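Local coordinates for protein synthesis inhibitor I (Hordeum vulgare, PDB 4FBC) that is a ribosome-inactivating protein, named for inhibiting protein synthesis, and holds adenosine monophosphate in a pocket of its fold, at residues Q137-A140 with D141-A145; Q181-S184 with G185-G189; L191-K194 with A195-A198. The protein carries 3 engineered substitutions. All blocks are in the same frame, centred on the assembly; numbering follows the deposited sequence.

Interaction 1 of 3, residues Q137-A140 with D141-A145; sequences QQLA and DAVTA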
loop_
_atom_site.group_PDB
_atom_site.type_symbol
_atom_site.label_atom_id
_atom_site.label_comp_id
_atom_site.label_asym_id
_atom_site.label_seq_id
_atom_site.Cartn_x
_atom_site.Cartn_y
_atom_site.Cartn_z
ATOM N N GLN A 137 -13.228 -3.903 -13.393
ATOM C CA GLN A 137 -14.162 -2.792 -13.572
ATOM C C GLN A 137 -14.208 -1.858 -12.353
ATOM O O GLN A 137 -14.353 -0.641 -12.507
ATOM C CB GLN A 137 -15.568 -3.283 -13.920
ATOM C CG GLN A 137 -16.420 -2.190 -14.533
ATOM C CD GLN A 137 -15.810 -1.673 -15.822
ATOM O OE1 GLN A 137 -15.502 -2.456 -16.721
ATOM N NE2 GLN A 137 -15.600 -0.362 -15.908
ATOM N N GLN A 138 -14.082 -2.417 -11.152
ATOM C CA GLN A 138 -14.054 -1.585 -9.945
ATOM C C GLN A 138 -12.821 -0.704 -9.930
ATOM O O GLN A 138 -12.871 0.434 -9.459
ATOM C CB GLN A 138 -14.095 -2.437 -8.668
ATOM C CG GLN A 138 -15.439 -3.090 -8.385
ATOM C CD GLN A 138 -15.704 -4.295 -9.270
ATOM O OE1 GLN A 138 -14.850 -4.705 -10.063
ATOM N NE2 GLN A 138 -16.890 -4.877 -9.129
ATOM N N LEU A 139 -11.710 -1.243 -10.424
ATOM C CA LEU A 139 -10.476 -0.478 -10.548
ATOM C C LEU A 139 -10.659 0.651 -11.548
ATOM O O LEU A 139 -10.349 1.809 -11.258
ATOM C CB LEU A 139 -9.322 -1.393 -10.968
ATOM C CG LEU A 139 -7.981 -0.723 -11.264
ATOM C CD1 LEU A 139 -7.463 -0.029 -10.019
ATOM C CD2 LEU A 139 -6.946 -1.734 -11.767
ATOM N N ALA A 140 -11.189 0.315 -12.723
ATOM C CA ALA A 140 -11.428 1.309 -13.759
ATOM C C ALA A 140 -12.440 2.364 -13.310
ATOM O O ALA A 140 -12.261 3.541 -13.584
ATOM C CB ALA A 140 -11.897 0.635 -15.056
ATOM N N ASP A 141 -13.507 1.946 -12.636
ATOM C CA ASP A 141 -14.519 2.912 -12.183
ATOM C C ASP A 141 -13.974 3.826 -11.080
ATOM O O ASP A 141 -14.306 5.009 -11.024
ATOM C CB ASP A 141 -15.800 2.207 -11.714
ATOM C CG ASP A 141 -16.582 1.578 -12.864
ATOM O OD1 ASP A 141 -16.271 1.877 -14.035
ATOM O OD2 ASP A 141 -17.517 0.794 -12.590
ATOM N N ALA A 142 -13.132 3.277 -10.207
ATOM C CA ALA A 142 -12.495 4.085 -9.170
ATOM C C ALA A 142 -11.536 5.104 -9.784
ATOM O O ALA A 142 -11.490 6.266 -9.350
ATOM C CB ALA A 142 -11.768 3.205 -8.161
ATOM N N VAL A 143 -10.776 4.681 -10.794
ATOM C CA VAL A 143 -9.868 5.598 -11.484
ATOM C C VAL A 143 -10.671 6.713 -12.160
ATOM O O VAL A 143 -10.320 7.888 -12.072
ATOM C CB VAL A 143 -8.943 4.863 -12.487
ATOM C CG1 VAL A 143 -8.245 5.840 -13.422
ATOM C CG2 VAL A 143 -7.917 4.048 -11.745
ATOM N N THR A 144 -11.769 6.337 -12.807
ATOM C CA THR A 144 -12.651 7.307 -13.457
ATOM C C THR A 144 -13.222 8.334 -12.476
ATOM O O THR A 144 -13.240 9.531 -12.763
ATOM C CB THR A 144 -13.814 6.602 -14.180
ATOM O OG1 THR A 144 -13.285 5.756 -15.210
ATOM C CG2 THR A 144 -14.757 7.621 -14.806
ATOM N N ALA A 145 -13.689 7.859 -11.325
ATOM C CA ALA A 145 -14.356 8.725 -10.348
ATOM C C ALA A 145 -13.410 9.767 -9.759
ATOM O O ALA A 145 -13.777 10.942 -9.614
ATOM C CB ALA A 145 -14.982 7.898 -9.246
#
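Two groups of Thr144 converge on Ala140 O, the carbonyl one helical turn earlier. The amide N of Thr144 makes the regular helix bond to Ala140 O at 2.9 Å. Its hydroxyl lies equally near, OG1 being 2.9 Å from that same Ala140 O: with chi1 near -62°, OG1 lies beside the backbone N, on the side of the preceding turn. A second acceptor competes for that hydroxyl proton, so the bond is not settled.

On the exposed flank, the side chain of Gln137 bends at chi2 (61°) and runs forward across Asp141. Its NE2 reaches Asp141 OD1 at 3.0 Å in a nearly straight bond (163° at the hydrogen). The oxygen lies in the amide plane of Gln137, yet the amide meets the carboxylate from above, well out of its plane. In the backbone beside this link, Asp141 N donates to Gln137 O at 2.7 Å, the shortest hydrogen bond between 137-140 and 141-145.

The buried flank is apolar: Leu139 CD1 comes within 4.5 Å of Val143 CG2, and Leu139 also packs on Leu170 and Met173 of helix 157-179, with Ala142 on Ala166. Helix 136-147 is thus amphipathic here, and on its exposed flank the neutral amide of Gln137 holds the Asp141 carboxylate and may ease its negative charge.

Interaction 2 of 3, residues Q181-S184 with G185-G189; sequences QTVS and GFVAG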
loop_
_atom_site.group_PDB
_atom_site.type_symbol
_atom_site.label_atom_id
_atom_site.label_comp_id
_atom_site.label_asym_id
_atom_site.label_seq_id
_atom_site.Cartn_x
_atom_site.Cartn_y
_atom_site.Cartn_z
ATOM N N GLN A 181 1.337 -10.413 -0.292
ATOM C CA GLN A 181 1.294 -11.344 -1.430
ATOM C C GLN A 181 -0.064 -12.018 -1.538
ATOM O O GLN A 181 -0.484 -12.435 -2.622
ATOM C CB GLN A 181 2.385 -12.413 -1.298
ATOM C CG GLN A 181 3.804 -11.852 -1.183
ATOM C CD GLN A 181 4.854 -12.893 -1.504
ATOM O OE1 GLN A 181 4.961 -13.340 -2.648
ATOM N NE2 GLN A 181 5.629 -13.297 -0.500
ATOM N N THR A 182 -0.745 -12.150 -0.407
ATOM C CA THR A 182 -2.089 -12.729 -0.409
ATOM C C THR A 182 -3.037 -11.818 -1.186
ATOM O O THR A 182 -3.767 -12.273 -2.078
ATOM C CB THR A 182 -2.611 -12.905 1.013
ATOM O OG1 THR A 182 -2.305 -11.720 1.756
ATOM C CG2 THR A 182 -1.967 -14.116 1.691
ATOM N N VAL A 183 -3.020 -10.528 -0.859
ATOM C CA VAL A 183 -3.884 -9.564 -1.535
ATOM C C VAL A 183 -3.524 -9.373 -3.017
ATOM O O VAL A 183 -4.414 -9.316 -3.867
ATOM C CB VAL A 183 -3.905 -8.220 -0.799
ATOM C CG1 VAL A 183 -4.745 -7.196 -1.563
ATOM C CG2 VAL A 183 -4.438 -8.412 0.634
ATOM N N SER A 184 -2.233 -9.288 -3.335
ATOM C CA SER A 184 -1.830 -9.075 -4.727
ATOM C C SER A 184 -2.187 -10.298 -5.570
ATOM O O SER A 184 -2.641 -10.165 -6.712
ATOM C CB SER A 184 -0.337 -8.723 -4.847
ATOM O OG SER A 184 0.514 -9.824 -4.546
ATOM N N GLY A 185 -2.001 -11.483 -4.994
ATOM C CA GLY A 185 -2.364 -12.717 -5.673
ATOM C C GLY A 185 -3.869 -12.811 -5.899
ATOM O O GLY A 185 -4.319 -13.255 -6.960
ATOM N N PHE A 186 -4.647 -12.411 -4.894
ATOM C CA PHE A 186 -6.114 -12.370 -4.996
ATOM C C PHE A 186 -6.584 -11.431 -6.115
ATOM O O PHE A 186 -7.433 -11.798 -6.945
ATOM C CB PHE A 186 -6.726 -11.969 -3.643
ATOM C CG PHE A 186 -8.224 -11.710 -3.688
ATOM C CD1 PHE A 186 -9.127 -12.756 -3.556
ATOM C CD2 PHE A 186 -8.715 -10.416 -3.831
ATOM C CE1 PHE A 186 -10.506 -12.520 -3.588
ATOM C CE2 PHE A 186 -10.093 -10.168 -3.872
ATOM C CZ PHE A 186 -10.985 -11.219 -3.748
ATOM N N VAL A 187 -6.034 -10.222 -6.149
ATOM C CA VAL A 187 -6.369 -9.280 -7.206
ATOM C C VAL A 187 -5.910 -9.794 -8.579
ATOM O O VAL A 187 -6.632 -9.668 -9.566
ATOM C CB VAL A 187 -5.780 -7.887 -6.938
ATOM C CG1 VAL A 187 -6.017 -6.973 -8.130
ATOM C CG2 VAL A 187 -6.398 -7.291 -5.667
ATOM N N ALA A 188 -4.717 -10.380 -8.639
ATOM C CA ALA A 188 -4.206 -10.914 -9.902
ATOM C C ALA A 188 -5.157 -11.989 -10.409
ATOM O O ALA A 188 -5.330 -12.157 -11.618
ATOM C CB ALA A 188 -2.800 -11.499 -9.711
ATOM N N GLY A 189 -5.778 -12.704 -9.475
ATOM C CA GLY A 189 -6.690 -13.791 -9.803
ATOM C C GLY A 189 -8.011 -13.330 -10.378
ATOM O O GLY A 189 -8.719 -14.116 -11.017
#
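Helix 181-190 starts at this contact, a short helix wedged among helices 25-39, 157-179 and 205-211, and its first turns join residues 181-184 to 185-189 by four successive i to i+4 bonds. Gln181 O takes the amide of Gly185, N to O 3.0 Å, and Thr182 O takes Phe186 N at the same 3.0 Å. The straightest is the third, Val187 N to Val183 O at 2.9 Å with 169° at the hydrogen. Ala188 N to Ser184 O, at 2.8 Å, completes the run.

Around these helix bonds, four side chains set the character of the contact. With chi1 at 70°, Ser184 places OG between its own N and carbonyl carbon, where it swings back toward Gln181 O; the 3.4 Å from OG to that oxygen makes at most a weak bond, and its proton has a competing acceptor. The stronger partner of Ser184 OG is Arg36 NH2 of helix 25-39. On the buried side, Val187 turns CG2 back to within 4.4 Å of Val183 CG1, one valine above the other along the helix. Val183 also rests on Met207 and Val211, while Val187 meets Tyr28 and Met173. The Phe186 ring extends toward Met207, and the Val183 carbonyl oxygen lies at the ring's edge, near its plane.

Thr182 OG1 bonds Gln210 OE1, and the Val183 side chain is about 11 Å from the bound adenosine monophosphate, so the contact is not itself part of the pocket. Chemically, the two valines pack against mostly apolar side chains, whereas the hydroxyls, at Thr182 and Ser184, are spent on other helices; Arg36, donating to Ser184 OG, may polarise that hydroxyl.

Interaction 3 of 3, residues L191-K194 with A195-A198; sequences LHPK and AVAA. Engineered in segment 195-198: Ala197 (natural residue Glu), Ala198 (natural residue Lys).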
loop_
_atom_site.group_PDB
_atom_site.type_symbol
_atom_site.label_atom_id
_atom_site.label_comp_id
_atom_site.label_asym_id
_atom_site.label_seq_id
_atom_site.Cartn_x
_atom_site.Cartn_y
_atom_site.Cartn_z
ATOM N N LEU A 191 -8.151 -10.697 -12.479
ATOM C CA LEU A 191 -7.853 -10.055 -13.761
ATOM C C LEU A 191 -7.708 -11.094 -14.862
ATOM O O LEU A 191 -6.869 -11.991 -14.765
ATOM C CB LEU A 191 -6.575 -9.221 -13.658
ATOM C CG LEU A 191 -6.651 -8.137 -12.580
ATOM C CD1 LEU A 191 -5.371 -7.345 -12.525
ATOM C CD2 LEU A 191 -7.847 -7.224 -12.822
ATOM N N HIS A 192 -8.531 -10.967 -15.900
ATOM C CA HIS A 192 -8.557 -11.945 -16.988
ATOM C C HIS A 192 -8.564 -11.240 -18.343
ATOM O O HIS A 192 -8.860 -10.050 -18.421
ATOM C CB HIS A 192 -9.805 -12.821 -16.873
ATOM C CG HIS A 192 -9.990 -13.453 -15.529
ATOM N ND1 HIS A 192 -9.222 -14.513 -15.093
ATOM C CD2 HIS A 192 -10.873 -13.196 -14.537
ATOM C CE1 HIS A 192 -9.615 -14.868 -13.882
ATOM N NE2 HIS A 192 -10.617 -14.087 -13.523
ATOM N N PRO A 193 -8.247 -11.976 -19.424
ATOM C CA PRO A 193 -8.387 -11.401 -20.767
ATOM C C PRO A 193 -9.851 -11.115 -21.101
ATOM O O PRO A 193 -10.759 -11.585 -20.401
ATOM C CB PRO A 193 -7.843 -12.507 -21.679
ATOM C CG PRO A 193 -6.967 -13.338 -20.804
ATOM C CD PRO A 193 -7.621 -13.310 -19.453
ATOM N N LYS A 194 -10.085 -10.345 -22.160
ATOM C CA LYS A 194 -11.440 -9.916 -22.492
ATOM C C LYS A 194 -12.327 -11.070 -22.944
ATOM O O LYS A 194 -13.549 -10.958 -22.923
ATOM C CB LYS A 194 -11.418 -8.797 -23.541
ATOM C CG LYS A 194 -10.957 -7.466 -22.966
ATOM C CD LYS A 194 -10.691 -6.421 -24.040
ATOM C CE LYS A 194 -9.737 -5.337 -23.522
ATOM N NZ LYS A 194 -8.301 -5.750 -23.604
ATOM N N ALA A 195 -11.703 -12.182 -23.324
ATOM C CA ALA A 195 -12.433 -13.392 -23.699
ATOM C C ALA A 195 -13.103 -14.074 -22.496
ATOM O O ALA A 195 -13.931 -14.978 -22.660
ATOM C CB ALA A 195 -11.506 -14.365 -24.416
ATOM N N VAL A 196 -12.740 -13.638 -21.291
ATOM C CA VAL A 196 -13.281 -14.201 -20.059
ATOM C C VAL A 196 -14.314 -13.234 -19.474
ATOM O O VAL A 196 -14.159 -12.011 -19.589
ATOM C CB VAL A 196 -12.132 -14.510 -19.055
ATOM C CG1 VAL A 196 -12.666 -14.983 -17.710
ATOM C CG2 VAL A 196 -11.172 -15.540 -19.651
ATOM N N ALA A 197 -15.380 -13.772 -18.882
ATOM C CA ALA A 197 -16.451 -12.950 -18.314
ATOM C C ALA A 197 -15.889 -11.960 -17.298
ATOM O O ALA A 197 -14.881 -12.246 -16.644
ATOM C CB ALA A 197 -17.486 -13.812 -17.656
ATOM N N ALA A 198 -16.530 -10.802 -17.177
ATOM C CA ALA A 198 -16.155 -9.843 -16.138
ATOM C C ALA A 198 -16.282 -10.512 -14.776
ATOM O O ALA A 198 -17.202 -11.303 -14.544
ATOM C CB ALA A 198 -17.029 -8.592 -16.209
HETATM O O HOH W 1 -12.255 -10.729 -18.054
#
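From Pro193 to Val196 the backbone reverses in a type I beta turn, with Lys194 and Ala195 at its corners and Val196 N donating to Pro193 O at 3.0 Å. The bond is fairly straight at the hydrogen, 159°, but the N-H approaches from above the carbonyl plane, 49° out of it, so it does not follow a lone pair.

A water sits beside the same carbonyl, 2.9 Å from Pro193 O. Its distance to Val196 O is 2.8 Å. It appears to donate to each oxygen, bridging the two ends of the turn, though more acceptors compete for its protons than it has. Pro193 O is therefore approached by both the turn amide and this water.

The turn brings Val196 back against His192. Their CB atoms are 3.6 Å apart, and Val196 CG1, anti to its own N (chi1 175°), reaches obliquely to the imidazole, 3.8 Å from His192 CG. Pro193 and Val196 lie alongside each other, pointing the same way. This small cluster of side chains sits on the surface, in the loop between helix 181-190 and strand 200-201, where Lys194 to Ala198 touch a crystal neighbour. Ala197 and Ala198, which continue the chain away from the turn, are engineered. His192 O is bonded by Arg136 NH2, which ties the loop to the start of helix 136-147. At the proline ring, the closest apolar approach is of CD to Val196 CG2, 4.2 Å.

Overall arrangement
From the N terminus, interaction 1 comes first, within helix 136-147, which packs on helix 157-179. The chain then runs through helix 157-179 to interaction 2, in helix 181-190, and then, after one further residue, into interaction 3. The three are in series and none nests in or crosses another. Interactions 1 and 2 stay inside single helices and close no loop; interaction 3 closes the beta turn that carries the chain toward strand 200-201. That strand pairs antiparallel with 134-135, just ahead of helix 136-147, so the surface loop returns near interaction 1, nearest atoms about 6 Å apart, without touching. Met173 of helix 157-179 meets side chains from both interactions 1 and 2.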